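Putative citrate lyase, alfa subunit (Streptococcus mutans, PDB 2HJ0) is of unknown function but belongs to the CitF family of citrate lyase alpha subunits, alpha/beta proteins, and is built here round two largely parallel sheets. Local coordinates at residues N16-F21 and L496-D501; M82-I87 and E107-H112; D163-G168 and M194-Y199; K184-S189 and F331-A336; A261-S266 and V438-T443. All blocks are in the same frame, centred on the assembly; numbering follows the deposited sequence.

Contact 1. Residues N16-F21 and L496-D501; sequences NQYGVF and LIEYRD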
# COMPACT_ATOMS: atom_id res chain seq x y z
N ASN A 16 -33.00 12.79 -8.79
CA ASN A 16 -33.49 12.19 -7.56
C ASN A 16 -32.67 10.93 -7.25
O ASN A 16 -32.38 10.65 -6.09
CB ASN A 16 -34.97 11.85 -7.72
CG ASN A 16 -35.62 11.40 -6.42
OD1 ASN A 16 -35.69 10.21 -6.12
ND2 ASN A 16 -36.09 12.37 -5.64
N GLN A 17 -32.30 10.19 -8.29
CA GLN A 17 -31.51 8.97 -8.16
C GLN A 17 -30.18 9.33 -7.50
O GLN A 17 -29.78 8.74 -6.50
CB GLN A 17 -31.28 8.36 -9.55
CG GLN A 17 -31.69 6.90 -9.71
CD GLN A 17 -30.52 5.93 -9.55
OE1 GLN A 17 -29.93 5.82 -8.47
NE2 GLN A 17 -30.19 5.22 -10.63
N TYR A 18 -29.51 10.32 -8.08
CA TYR A 18 -28.23 10.81 -7.59
C TYR A 18 -28.47 12.14 -6.87
O TYR A 18 -29.58 12.68 -6.92
CB TYR A 18 -27.27 11.05 -8.76
CG TYR A 18 -26.78 9.80 -9.46
CD1 TYR A 18 -25.48 9.34 -9.27
CD2 TYR A 18 -27.61 9.08 -10.31
CE1 TYR A 18 -25.02 8.19 -9.90
CE2 TYR A 18 -27.17 7.93 -10.95
CZ TYR A 18 -25.87 7.49 -10.74
OH TYR A 18 -25.42 6.35 -11.35
N GLY A 19 -27.45 12.66 -6.20
CA GLY A 19 -27.60 13.93 -5.52
C GLY A 19 -27.76 15.00 -6.59
O GLY A 19 -26.97 15.06 -7.52
N VAL A 20 -28.77 15.84 -6.46
CA VAL A 20 -28.99 16.87 -7.46
C VAL A 20 -28.38 18.22 -7.08
O VAL A 20 -29.04 19.07 -6.48
CB VAL A 20 -30.52 17.04 -7.76
CG1 VAL A 20 -31.30 17.28 -6.45
CG2 VAL A 20 -30.75 18.19 -8.74
N PHE A 21 -27.11 18.39 -7.43
CA PHE A 21 -26.41 19.65 -7.16
C PHE A 21 -24.95 19.49 -7.54
O PHE A 21 -24.56 18.46 -8.08
CB PHE A 21 -26.52 20.05 -5.68
CG PHE A 21 -25.56 19.33 -4.76
CD1 PHE A 21 -25.71 17.97 -4.52
CD2 PHE A 21 -24.50 20.01 -4.17
CE1 PHE A 21 -24.81 17.29 -3.70
CE2 PHE A 21 -23.59 19.34 -3.35
CZ PHE A 21 -23.75 17.97 -3.12
N LEU A 496 -24.47 10.01 -17.81
CA LEU A 496 -24.61 10.90 -16.67
C LEU A 496 -23.21 11.39 -16.26
O LEU A 496 -22.24 10.62 -16.29
CB LEU A 496 -25.27 10.15 -15.51
CG LEU A 496 -26.63 9.46 -15.80
CD1 LEU A 496 -27.11 8.70 -14.57
CD2 LEU A 496 -27.67 10.51 -16.19
N ILE A 497 -23.08 12.65 -15.90
CA ILE A 497 -21.77 13.13 -15.45
C ILE A 497 -21.86 13.28 -13.94
O ILE A 497 -22.58 14.14 -13.43
CB ILE A 497 -21.36 14.50 -16.10
CG1 ILE A 497 -20.85 14.28 -17.54
CG2 ILE A 497 -20.23 15.14 -15.31
CD1 ILE A 497 -21.86 13.66 -18.47
N GLU A 498 -21.13 12.43 -13.23
CA GLU A 498 -21.10 12.48 -11.78
C GLU A 498 -19.92 13.34 -11.33
O GLU A 498 -18.79 13.10 -11.72
CB GLU A 498 -20.94 11.07 -11.18
CG GLU A 498 -20.75 11.11 -9.66
CD GLU A 498 -20.14 9.84 -9.10
OE1 GLU A 498 -20.88 8.87 -8.84
OE2 GLU A 498 -18.90 9.80 -8.93
N TYR A 499 -20.20 14.35 -10.51
CA TYR A 499 -19.17 15.23 -9.98
C TYR A 499 -18.31 14.45 -8.99
O TYR A 499 -18.76 13.45 -8.41
CB TYR A 499 -19.81 16.41 -9.25
CG TYR A 499 -18.83 17.50 -8.85
CD1 TYR A 499 -18.13 18.21 -9.82
CD2 TYR A 499 -18.61 17.82 -7.51
CE1 TYR A 499 -17.25 19.22 -9.48
CE2 TYR A 499 -17.73 18.84 -7.15
CZ TYR A 499 -17.05 19.54 -8.15
OH TYR A 499 -16.16 20.54 -7.84
N ARG A 500 -17.09 14.92 -8.77
CA ARG A 500 -16.18 14.25 -7.85
C ARG A 500 -16.81 13.85 -6.51
O ARG A 500 -16.44 12.82 -5.94
CB ARG A 500 -14.93 15.13 -7.60
CG ARG A 500 -15.20 16.45 -6.89
CD ARG A 500 -13.90 17.19 -6.59
NE ARG A 500 -12.83 16.24 -6.24
CZ ARG A 500 -11.79 16.51 -5.45
NH1 ARG A 500 -11.66 17.72 -4.91
NH2 ARG A 500 -10.91 15.56 -5.20
N ASP A 501 -17.75 14.65 -6.00
CA ASP A 501 -18.37 14.35 -4.72
C ASP A 501 -19.46 13.28 -4.78
O ASP A 501 -19.99 12.87 -3.75
CB ASP A 501 -18.93 15.63 -4.08
CG ASP A 501 -20.03 16.26 -4.89
OD1 ASP A 501 -20.35 15.71 -5.97
OD2 ASP A 501 -20.57 17.30 -4.45
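Y18 and F21 lie over the end of a strand, against L496, E498 and D501. The two runs, from Y18 to F21 and from L496 to D501, point 68° apart, so they cross instead of pairing as strands. Their backbones stay well separated: the CA atoms of Y18 and E498 are 8.4 Å apart, and those of F21 and Y499 are 8.9 Å apart. Side chains bridge the gap. Strand 493-498 runs between strands 143-145 and 504-511 in the large mixed sheet, and segment 16-21, which runs off the end of helix 12-17, lies across it. Backbone bonding of G19 with L504 holds this segment to the neighbouring strand. Y18 CG stands beside its own backbone N (chi1 -69°), which points the ring at the strand, and CE2 meets L496 CD1 at 3.7 Å in an oblique apolar contact. E498 OE1 comes to the edge of the same ring, 4.3 Å from Y18 CE1, but the carboxylate is engaged elsewhere, in salt bridges to R146 and R153. At the far end F21 CZ is 3.5 Å from D501 OD2, with ring and carboxylate planes 49° apart. F21 is poorly ordered. D501 OD1 and F21 O both bond to S503 OG.

Contact 2. Residues M82-I87 and E107-H112; sequences MVLDEI and EPLIDH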
# COMPACT_ATOMS: atom_id res chain seq x y z
N MSE A 82 -8.70 -7.81 -25.21
CA MSE A 82 -8.34 -9.20 -25.00
C MSE A 82 -9.35 -9.90 -24.08
O MSE A 82 -10.03 -10.84 -24.49
CB MSE A 82 -6.95 -9.26 -24.40
CG MSE A 82 -6.19 -10.55 -24.65
SE MSE A 82 -4.43 -10.36 -23.92
CE MSE A 82 -3.68 -9.15 -25.20
N VAL A 83 -9.44 -9.43 -22.83
CA VAL A 83 -10.35 -10.02 -21.86
C VAL A 83 -11.80 -10.03 -22.36
O VAL A 83 -12.42 -11.10 -22.47
CB VAL A 83 -10.29 -9.28 -20.52
CG1 VAL A 83 -11.28 -9.87 -19.53
CG2 VAL A 83 -8.89 -9.35 -19.96
N LEU A 84 -12.32 -8.85 -22.65
CA LEU A 84 -13.69 -8.69 -23.12
C LEU A 84 -14.03 -9.67 -24.24
O LEU A 84 -15.05 -10.37 -24.18
CB LEU A 84 -13.91 -7.26 -23.61
CG LEU A 84 -14.78 -6.39 -22.71
CD1 LEU A 84 -14.41 -6.59 -21.26
CD2 LEU A 84 -14.61 -4.95 -23.12
N ASP A 85 -13.18 -9.74 -25.25
CA ASP A 85 -13.44 -10.63 -26.36
C ASP A 85 -13.60 -12.07 -25.89
O ASP A 85 -14.49 -12.79 -26.35
CB ASP A 85 -12.31 -10.53 -27.38
CG ASP A 85 -12.61 -11.30 -28.64
OD1 ASP A 85 -12.40 -12.54 -28.63
OD2 ASP A 85 -13.05 -10.67 -29.63
N GLU A 86 -12.76 -12.50 -24.96
CA GLU A 86 -12.85 -13.86 -24.46
C GLU A 86 -14.14 -14.01 -23.65
O GLU A 86 -14.74 -15.09 -23.62
CB GLU A 86 -11.63 -14.18 -23.60
CG GLU A 86 -11.49 -15.67 -23.28
CD GLU A 86 -11.36 -16.53 -24.53
OE1 GLU A 86 -12.17 -17.47 -24.69
OE2 GLU A 86 -10.45 -16.26 -25.35
N ILE A 87 -14.56 -12.94 -22.98
CA ILE A 87 -15.80 -13.00 -22.22
C ILE A 87 -16.94 -13.22 -23.22
O ILE A 87 -17.81 -14.06 -23.00
CB ILE A 87 -16.10 -11.67 -21.47
CG1 ILE A 87 -14.91 -11.24 -20.61
CG2 ILE A 87 -17.34 -11.86 -20.60
CD1 ILE A 87 -14.69 -12.06 -19.36
N GLU A 107 -12.13 0.19 -29.77
CA GLU A 107 -13.28 0.14 -30.67
C GLU A 107 -14.10 -1.15 -30.56
O GLU A 107 -15.33 -1.12 -30.60
CB GLU A 107 -12.84 0.33 -32.11
CG GLU A 107 -13.96 0.64 -33.08
CD GLU A 107 -13.52 0.46 -34.53
OE1 GLU A 107 -13.28 -0.71 -34.93
OE2 GLU A 107 -13.41 1.48 -35.27
N PRO A 108 -13.43 -2.31 -30.44
CA PRO A 108 -14.13 -3.58 -30.33
C PRO A 108 -15.28 -3.56 -29.31
O PRO A 108 -16.21 -4.35 -29.41
CB PRO A 108 -13.02 -4.54 -29.93
CG PRO A 108 -11.86 -4.00 -30.68
CD PRO A 108 -11.97 -2.52 -30.41
N LEU A 109 -15.18 -2.66 -28.35
CA LEU A 109 -16.20 -2.52 -27.31
C LEU A 109 -17.57 -2.29 -27.93
O LEU A 109 -18.56 -2.85 -27.47
CB LEU A 109 -15.87 -1.33 -26.42
CG LEU A 109 -16.14 -1.43 -24.93
CD1 LEU A 109 -16.28 0.01 -24.39
CD2 LEU A 109 -17.39 -2.22 -24.62
N ILE A 110 -17.63 -1.48 -28.98
CA ILE A 110 -18.91 -1.18 -29.62
C ILE A 110 -19.75 -2.42 -29.89
O ILE A 110 -20.91 -2.50 -29.47
CB ILE A 110 -18.71 -0.36 -30.91
CG1 ILE A 110 -17.92 0.91 -30.59
CG2 ILE A 110 -20.06 0.02 -31.49
CD1 ILE A 110 -17.58 1.73 -31.79
N ASP A 111 -19.18 -3.41 -30.58
CA ASP A 111 -19.93 -4.63 -30.86
C ASP A 111 -20.37 -5.35 -29.59
O ASP A 111 -21.47 -5.88 -29.53
CB ASP A 111 -19.13 -5.60 -31.72
CG ASP A 111 -19.13 -5.23 -33.19
OD1 ASP A 111 -20.17 -4.74 -33.68
OD2 ASP A 111 -18.10 -5.44 -33.86
N HIS A 112 -19.51 -5.38 -28.57
CA HIS A 112 -19.86 -6.05 -27.32
C HIS A 112 -21.06 -5.39 -26.66
O HIS A 112 -21.79 -6.02 -25.89
CB HIS A 112 -18.68 -6.04 -26.34
CG HIS A 112 -17.47 -6.78 -26.82
ND1 HIS A 112 -17.50 -8.12 -27.12
CD2 HIS A 112 -16.21 -6.36 -27.06
CE1 HIS A 112 -16.30 -8.50 -27.53
NE2 HIS A 112 -15.50 -7.45 -27.50
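H112 lays its imidazole against the helix carrying L84 and D85. Its CG sits beside the backbone N, anti to the carbonyl carbon (chi1 -63°), and this swings the ring across the gap between the two segments. One ring face receives L84 CB, 4.2 Å from H112 NE2. D85 CA approaches the same ring obliquely, 3.8 Å from H112 CE1, and L84 O lies 4.0 Å from that carbon, so the imidazole rests on backbone as much as on side chain. Helices 79-89 and 109-114 connect three neighbouring parallel strands, 66-69, 95-99 and 118-123, in successive beta-alpha-beta crossovers, and here they pack side by side on one face of the sheet. Beside the histidine the leucines meet: L84 CD2 and L109 CD2 are 4.2 Å apart, their side chains set obliquely to each other. L84 also touches I67 and F69 of strand 66-69, while L109 reaches V130 of helix 127-135. D85 OD2 remains 4.6 Å from H112 NE2, too far for a bond, and D85 OD1 forms a salt bridge with K89 one helical turn on.

Contact 3. Residues D163-G168 and M194-Y199; sequences DVAFLG and MIDAKY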
# COMPACT_ATOMS: atom_id res chain seq x y z
N ASP A 163 -15.83 -6.91 -9.13
CA ASP A 163 -15.79 -8.35 -8.91
C ASP A 163 -14.44 -8.89 -9.34
O ASP A 163 -13.78 -9.62 -8.60
CB ASP A 163 -16.89 -9.05 -9.71
CG ASP A 163 -18.26 -8.84 -9.11
OD1 ASP A 163 -18.47 -9.29 -7.96
OD2 ASP A 163 -19.11 -8.21 -9.79
N VAL A 164 -14.03 -8.54 -10.55
CA VAL A 164 -12.76 -9.01 -11.05
C VAL A 164 -12.06 -7.88 -11.77
O VAL A 164 -12.64 -7.23 -12.64
CB VAL A 164 -12.93 -10.17 -12.05
CG1 VAL A 164 -11.57 -10.66 -12.51
CG2 VAL A 164 -13.70 -11.29 -11.41
N ALA A 165 -10.80 -7.66 -11.41
CA ALA A 165 -10.03 -6.62 -12.06
C ALA A 165 -8.96 -7.27 -12.92
O ALA A 165 -8.12 -8.03 -12.42
CB ALA A 165 -9.39 -5.72 -11.03
N PHE A 166 -9.01 -6.99 -14.22
CA PHE A 166 -8.02 -7.52 -15.14
C PHE A 166 -7.03 -6.39 -15.37
O PHE A 166 -7.33 -5.47 -16.12
CB PHE A 166 -8.70 -7.91 -16.43
CG PHE A 166 -9.68 -9.02 -16.27
CD1 PHE A 166 -9.26 -10.33 -16.23
CD2 PHE A 166 -11.04 -8.74 -16.15
CE1 PHE A 166 -10.18 -11.36 -16.07
CE2 PHE A 166 -11.96 -9.76 -15.99
CZ PHE A 166 -11.54 -11.07 -15.95
N LEU A 167 -5.87 -6.47 -14.72
CA LEU A 167 -4.85 -5.43 -14.82
C LEU A 167 -3.61 -5.80 -15.65
O LEU A 167 -3.02 -6.85 -15.45
CB LEU A 167 -4.39 -5.00 -13.42
CG LEU A 167 -5.47 -4.71 -12.39
CD1 LEU A 167 -4.83 -4.29 -11.06
CD2 LEU A 167 -6.39 -3.60 -12.92
N GLY A 168 -3.20 -4.92 -16.57
CA GLY A 168 -2.02 -5.21 -17.35
C GLY A 168 -0.78 -4.72 -16.61
O GLY A 168 -0.80 -3.64 -16.05
N MSE A 194 -3.47 0.58 -9.34
CA MSE A 194 -3.19 0.29 -7.94
C MSE A 194 -4.41 0.33 -7.04
O MSE A 194 -4.48 -0.40 -6.05
CB MSE A 194 -2.12 1.25 -7.39
CG MSE A 194 -0.71 0.87 -7.79
SE MSE A 194 0.57 2.32 -7.58
CE MSE A 194 1.38 1.81 -5.90
N ILE A 195 -5.37 1.18 -7.36
CA ILE A 195 -6.55 1.26 -6.54
C ILE A 195 -7.45 0.06 -6.82
O ILE A 195 -8.07 -0.48 -5.92
CB ILE A 195 -7.30 2.56 -6.78
CG1 ILE A 195 -8.59 2.57 -5.98
CG2 ILE A 195 -7.58 2.73 -8.25
CD1 ILE A 195 -9.32 3.87 -6.10
N ASP A 196 -7.50 -0.37 -8.08
CA ASP A 196 -8.30 -1.53 -8.43
C ASP A 196 -7.85 -2.74 -7.65
O ASP A 196 -8.65 -3.40 -7.02
CB ASP A 196 -8.16 -1.84 -9.91
CG ASP A 196 -8.91 -0.88 -10.78
OD1 ASP A 196 -8.76 0.35 -10.58
OD2 ASP A 196 -9.66 -1.34 -11.67
N ALA A 197 -6.56 -3.03 -7.70
CA ALA A 197 -6.05 -4.21 -7.02
C ALA A 197 -6.21 -4.15 -5.52
O ALA A 197 -6.08 -5.15 -4.84
CB ALA A 197 -4.59 -4.41 -7.37
N LYS A 198 -6.48 -2.96 -5.02
CA LYS A 198 -6.63 -2.77 -3.59
C LYS A 198 -8.07 -2.99 -3.10
O LYS A 198 -8.28 -3.46 -1.99
CB LYS A 198 -6.13 -1.37 -3.24
CG LYS A 198 -6.20 -0.98 -1.79
CD LYS A 198 -5.47 0.37 -1.59
CE LYS A 198 -4.00 0.28 -2.09
NZ LYS A 198 -3.21 1.56 -1.98
N TYR A 199 -9.04 -2.67 -3.94
CA TYR A 199 -10.43 -2.83 -3.54
C TYR A 199 -11.23 -3.93 -4.24
O TYR A 199 -12.30 -4.30 -3.78
CB TYR A 199 -11.15 -1.50 -3.71
CG TYR A 199 -10.67 -0.46 -2.75
CD1 TYR A 199 -11.07 -0.47 -1.42
CD2 TYR A 199 -9.79 0.53 -3.17
CE1 TYR A 199 -10.61 0.50 -0.51
CE2 TYR A 199 -9.31 1.50 -2.29
CZ TYR A 199 -9.72 1.48 -0.97
OH TYR A 199 -9.25 2.44 -0.09
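A165 and L167 of strand 164-169 pack against D196 and A197 of helix 191-199. This is part of a beta-alpha-beta crossover: after the short strands 171-172 and 178-179 the chain forms the helix, then returns as strand 202-207, the parallel neighbour of 164-169 in the large sheet. Over these short segments the axes come within 8.6 Å, and their N-to-C directions are 147° apart, so the helix runs back roughly against the strand. The CA atoms of A165 and D196 are 6.5 Å apart, a close approach that the small side chain of A165 allows.

The direct contact is carbon against carbon. L167 divides its two methyl groups between successive helix residues: CD1 lies 3.7 Å from A197 CB, and CD2 lies 3.9 Å from D196 CB. L167 CG lies away from the carbonyl carbon (chi1 -48°), which raises the fork from the sheet toward the helix. A165 CB meets D196 CB at 4.2 Å. A197 also touches V203 of strand 202-207, and F166 leaves the opposite face of the strand to pack on I67 and V204.

The polar bonds all run to partners beyond the strand segment or within the helix. D196 meets the strand chiefly through CB; its buried carboxylate is satisfied by a salt bridge from OD1 to R151 and a hydrogen bond between OD2 and S68 OG. Within the helix, near its end, I195 O accepts from two backbone donors, K198 N and Y199 N, each 3.1 Å away.

Contact 4. Residues K184-S189 and F331-A336; sequences KTTCGS and FDHPSA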
# COMPACT_ATOMS: atom_id res chain seq x y z
N LYS A 184 9.18 -5.50 -21.47
CA LYS A 184 9.34 -5.05 -22.86
C LYS A 184 8.23 -4.09 -23.26
O LYS A 184 8.26 -3.52 -24.33
CB LYS A 184 9.35 -6.24 -23.81
CG LYS A 184 8.00 -6.86 -24.04
CD LYS A 184 8.12 -8.18 -24.79
CE LYS A 184 6.73 -8.72 -25.14
NZ LYS A 184 6.76 -10.11 -25.67
N THR A 185 7.24 -3.92 -22.38
CA THR A 185 6.14 -3.03 -22.69
C THR A 185 5.77 -2.25 -21.45
O THR A 185 4.70 -2.46 -20.88
CB THR A 185 4.92 -3.83 -23.15
OG1 THR A 185 5.32 -4.82 -24.10
CG2 THR A 185 3.89 -2.90 -23.77
N THR A 186 6.67 -1.37 -21.02
CA THR A 186 6.45 -0.56 -19.82
C THR A 186 5.51 0.63 -20.03
O THR A 186 5.22 0.99 -21.16
CB THR A 186 7.78 0.00 -19.28
OG1 THR A 186 8.31 0.96 -20.22
CG2 THR A 186 8.80 -1.12 -19.09
N CYS A 187 5.05 1.23 -18.95
CA CYS A 187 4.17 2.39 -19.04
C CYS A 187 4.45 3.32 -17.86
O CYS A 187 3.80 4.35 -17.70
CB CYS A 187 2.72 1.96 -19.00
SG CYS A 187 2.31 1.06 -17.50
N GLY A 188 5.40 2.93 -17.02
CA GLY A 188 5.74 3.74 -15.87
C GLY A 188 4.81 3.53 -14.69
O GLY A 188 4.62 2.41 -14.22
N SER A 189 4.23 4.62 -14.20
CA SER A 189 3.33 4.54 -13.07
C SER A 189 2.12 3.65 -13.33
O SER A 189 1.75 3.39 -14.48
CB SER A 189 2.85 5.94 -12.70
OG SER A 189 1.86 5.85 -11.68
N PHE A 331 3.10 10.22 -19.46
CA PHE A 331 2.63 10.53 -20.80
C PHE A 331 3.68 10.35 -21.92
O PHE A 331 3.47 10.81 -23.05
CB PHE A 331 2.05 11.94 -20.82
CG PHE A 331 0.62 12.01 -20.35
CD1 PHE A 331 -0.43 12.12 -21.26
CD2 PHE A 331 0.31 11.95 -18.99
CE1 PHE A 331 -1.75 12.17 -20.82
CE2 PHE A 331 -1.01 12.01 -18.55
CZ PHE A 331 -2.04 12.12 -19.47
N ASP A 332 4.80 9.71 -21.61
CA ASP A 332 5.84 9.43 -22.60
C ASP A 332 6.90 8.51 -22.00
O ASP A 332 7.11 8.51 -20.79
CB ASP A 332 6.47 10.72 -23.14
CG ASP A 332 7.10 11.56 -22.07
OD1 ASP A 332 7.49 12.70 -22.37
OD2 ASP A 332 7.21 11.09 -20.91
N HIS A 333 7.57 7.74 -22.84
CA HIS A 333 8.57 6.80 -22.36
C HIS A 333 9.59 7.38 -21.38
O HIS A 333 9.83 6.81 -20.32
CB HIS A 333 9.29 6.16 -23.55
CG HIS A 333 10.34 5.18 -23.15
ND1 HIS A 333 10.05 4.03 -22.44
CD2 HIS A 333 11.68 5.20 -23.31
CE1 HIS A 333 11.18 3.39 -22.18
NE2 HIS A 333 12.18 4.08 -22.69
N PRO A 334 10.21 8.51 -21.72
CA PRO A 334 11.20 9.10 -20.81
C PRO A 334 10.68 9.35 -19.40
O PRO A 334 11.42 9.16 -18.43
CB PRO A 334 11.62 10.38 -21.54
CG PRO A 334 10.42 10.72 -22.35
CD PRO A 334 9.97 9.39 -22.88
N SER A 335 9.42 9.76 -19.27
CA SER A 335 8.86 9.99 -17.93
C SER A 335 8.71 8.67 -17.20
O SER A 335 8.94 8.59 -16.00
CB SER A 335 7.50 10.67 -18.01
OG SER A 335 7.65 12.03 -18.34
N ALA A 336 8.32 7.63 -17.92
CA ALA A 336 8.17 6.35 -17.29
C ALA A 336 9.57 5.91 -16.86
O ALA A 336 9.75 5.37 -15.78
CB ALA A 336 7.56 5.36 -18.23
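D332 OD2 accepts the backbone N-H of S335 at 3.1 Å, one residue before A336 meets G188 across the contact. The N-H...O angle is 145°, and the donor comes in 43° out of the carboxylate plane. S335 OG also lies within bonding distance of D332 OD2, but its position in the model is doubtful. D332 is thus the N-cap of helix 333-341, and D332 O takes A336 N at 3.2 Å in the first turn.

That turn presents A336 CB to the loop 184-189. The methyl sits over the backbone, nearest G188 CA and 3.7 Å from C187 C, and the CA atoms of G188 and A336 are 3.8 Å apart. G188 has a positive phi (82°), a backbone that calls for glycine, and the absence of a side chain gives A336 room to come this near. Farther out, T186 OG1 lies at the edge of the H333 ring, 4.2 Å from ND1, a distance of contact and not of bonding. The first torsion of H333 is fully extended from the backbone N, which carries the imidazole out toward T186.

D332 OD1 bonds to N311 N at the start of helix 311-318, and S335 packs on V314 of that helix. The loop itself is bonded to G180 through C187 and G188, and S189, just before helix 191-199, bonds through its N to D330 OD1 on strand 329-330, a residue A336 also touches.

Contact 5. Residues A261-S266 and V438-T443; sequences AKVITS and VDVVVT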
# COMPACT_ATOMS: atom_id res chain seq x y z
N ALA A 261 2.12 31.68 -17.77
CA ALA A 261 3.26 31.69 -16.86
C ALA A 261 3.38 33.01 -16.09
O ALA A 261 3.76 33.01 -14.92
CB ALA A 261 4.54 31.42 -17.63
N LYS A 262 3.06 34.13 -16.75
CA LYS A 262 3.14 35.43 -16.09
C LYS A 262 2.11 35.51 -14.98
O LYS A 262 2.34 36.15 -13.95
CB LYS A 262 2.91 36.58 -17.08
CG LYS A 262 4.09 36.89 -17.99
CD LYS A 262 3.71 37.90 -19.09
CE LYS A 262 4.83 38.12 -20.13
NZ LYS A 262 4.36 38.96 -21.28
N VAL A 263 0.98 34.85 -15.17
CA VAL A 263 -0.04 34.86 -14.13
C VAL A 263 0.48 34.08 -12.92
O VAL A 263 0.34 34.54 -11.78
CB VAL A 263 -1.36 34.27 -14.64
CG1 VAL A 263 -2.39 34.24 -13.53
CG2 VAL A 263 -1.88 35.08 -15.81
N ILE A 264 1.09 32.93 -13.16
CA ILE A 264 1.64 32.08 -12.11
C ILE A 264 2.81 32.77 -11.39
O ILE A 264 2.82 32.88 -10.16
CB ILE A 264 2.15 30.72 -12.68
CG1 ILE A 264 0.99 29.93 -13.28
CG2 ILE A 264 2.81 29.88 -11.60
CD1 ILE A 264 1.42 28.79 -14.15
N THR A 265 3.79 33.21 -12.16
CA THR A 265 4.95 33.88 -11.56
C THR A 265 4.62 35.24 -10.94
O THR A 265 5.47 35.83 -10.30
CB THR A 265 6.05 34.08 -12.58
OG1 THR A 265 5.54 34.83 -13.69
CG2 THR A 265 6.55 32.74 -13.07
N SER A 266 3.40 35.73 -11.12
CA SER A 266 3.05 37.01 -10.50
C SER A 266 2.01 36.76 -9.43
O SER A 266 1.54 37.69 -8.79
CB SER A 266 2.47 37.99 -11.52
OG SER A 266 3.40 38.32 -12.54
N VAL A 438 -12.86 27.54 -11.27
CA VAL A 438 -11.97 28.18 -12.22
C VAL A 438 -11.68 29.58 -11.73
O VAL A 438 -12.58 30.39 -11.54
CB VAL A 438 -12.62 28.22 -13.61
CG1 VAL A 438 -11.66 28.84 -14.60
CG2 VAL A 438 -13.00 26.80 -14.03
N ASP A 439 -10.40 29.86 -11.49
CA ASP A 439 -9.97 31.15 -10.98
C ASP A 439 -9.57 32.14 -12.06
O ASP A 439 -10.01 33.29 -12.06
CB ASP A 439 -8.82 30.96 -10.01
CG ASP A 439 -9.22 30.14 -8.80
OD1 ASP A 439 -10.17 30.54 -8.11
OD2 ASP A 439 -8.58 29.08 -8.55
N VAL A 440 -8.71 31.70 -12.97
CA VAL A 440 -8.24 32.57 -14.03
C VAL A 440 -8.26 31.88 -15.37
O VAL A 440 -7.83 30.73 -15.50
CB VAL A 440 -6.79 33.03 -13.77
CG1 VAL A 440 -6.37 34.03 -14.85
CG2 VAL A 440 -6.67 33.63 -12.37
N VAL A 441 -8.75 32.59 -16.36
CA VAL A 441 -8.82 32.07 -17.72
C VAL A 441 -7.80 32.84 -18.56
O VAL A 441 -7.70 34.07 -18.47
CB VAL A 441 -10.25 32.26 -18.29
CG1 VAL A 441 -10.27 31.98 -19.78
CG2 VAL A 441 -11.21 31.33 -17.58
N VAL A 442 -7.02 32.12 -19.36
CA VAL A 442 -6.01 32.75 -20.21
C VAL A 442 -6.23 32.44 -21.69
O VAL A 442 -6.42 31.28 -22.07
CB VAL A 442 -4.59 32.27 -19.80
CG1 VAL A 442 -3.53 32.98 -20.63
CG2 VAL A 442 -4.37 32.51 -18.32
N THR A 443 -6.22 33.48 -22.52
CA THR A 443 -6.41 33.36 -23.96
C THR A 443 -5.32 34.15 -24.68
O THR A 443 -4.42 34.68 -24.03
CB THR A 443 -7.77 33.92 -24.40
OG1 THR A 443 -7.76 35.35 -24.24
CG2 THR A 443 -8.88 33.33 -23.56
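No ring or other flat side chain takes part where V263 meets V440 and V442; the contact is methyl against methyl, both strand valines pointing toward the helix. V263 bridges the pair with its two methyl groups. CG1 reaches V440 CG1 tip to tip at 4.2 Å, and CG2 comes to 4.4 Å from V442 CG2. With V263 CG1 trans to N (chi1 178°), the fork spreads along the strand and each branch faces a different valine. The backbones stay apart, V263 CA to V440 CA being 8.5 Å.

The motif is helix-on-sheet packing in the second, mixed sheet of the chain. Strand 440-442 lies between its parallel neighbour 409-413 and its antiparallel neighbour 447-449, and helix 251-265 rides over this part. I447 joins all three valines, and I264 of the helix touches L411, so the apolar layer runs over adjoining strands. V263 also meets F460, while V441, between the two contacting valines, packs on F381 and F424.

Hydroxyls turn back on the end of the helix. T265 OG1 donates to A261 O at 2.8 Å, tilted 31° from the carbonyl plane, and T265 N uses the same oxygen. S266 OG donates to K262 O, also at 2.8 Å, with a C=O...O angle of 153°. Helix 282-297 packs against A261, I264 and T265.

In the fold
From the N terminus, segment 16-21 pairs with 496-501 near the C terminus: contact 1 closes a loop of 474 intervening residues, and all four other contacts nest inside it. Contact 2 closes first, over 19 residues, then contact 3 follows in series over 25; the two touch through V83 and F166 on the large sheet, which contact 1 also reaches near its C-terminal strands. Contact 4 crosses contact 3, since 184-189 lies between the segments of contact 3 while its partner 331-336 comes much later, tying the two sheet-bearing parts together. Contact 5 crosses contact 4 in turn and binds helix 251-265 to the second sheet, its centre about 43 Å from that of contact 2.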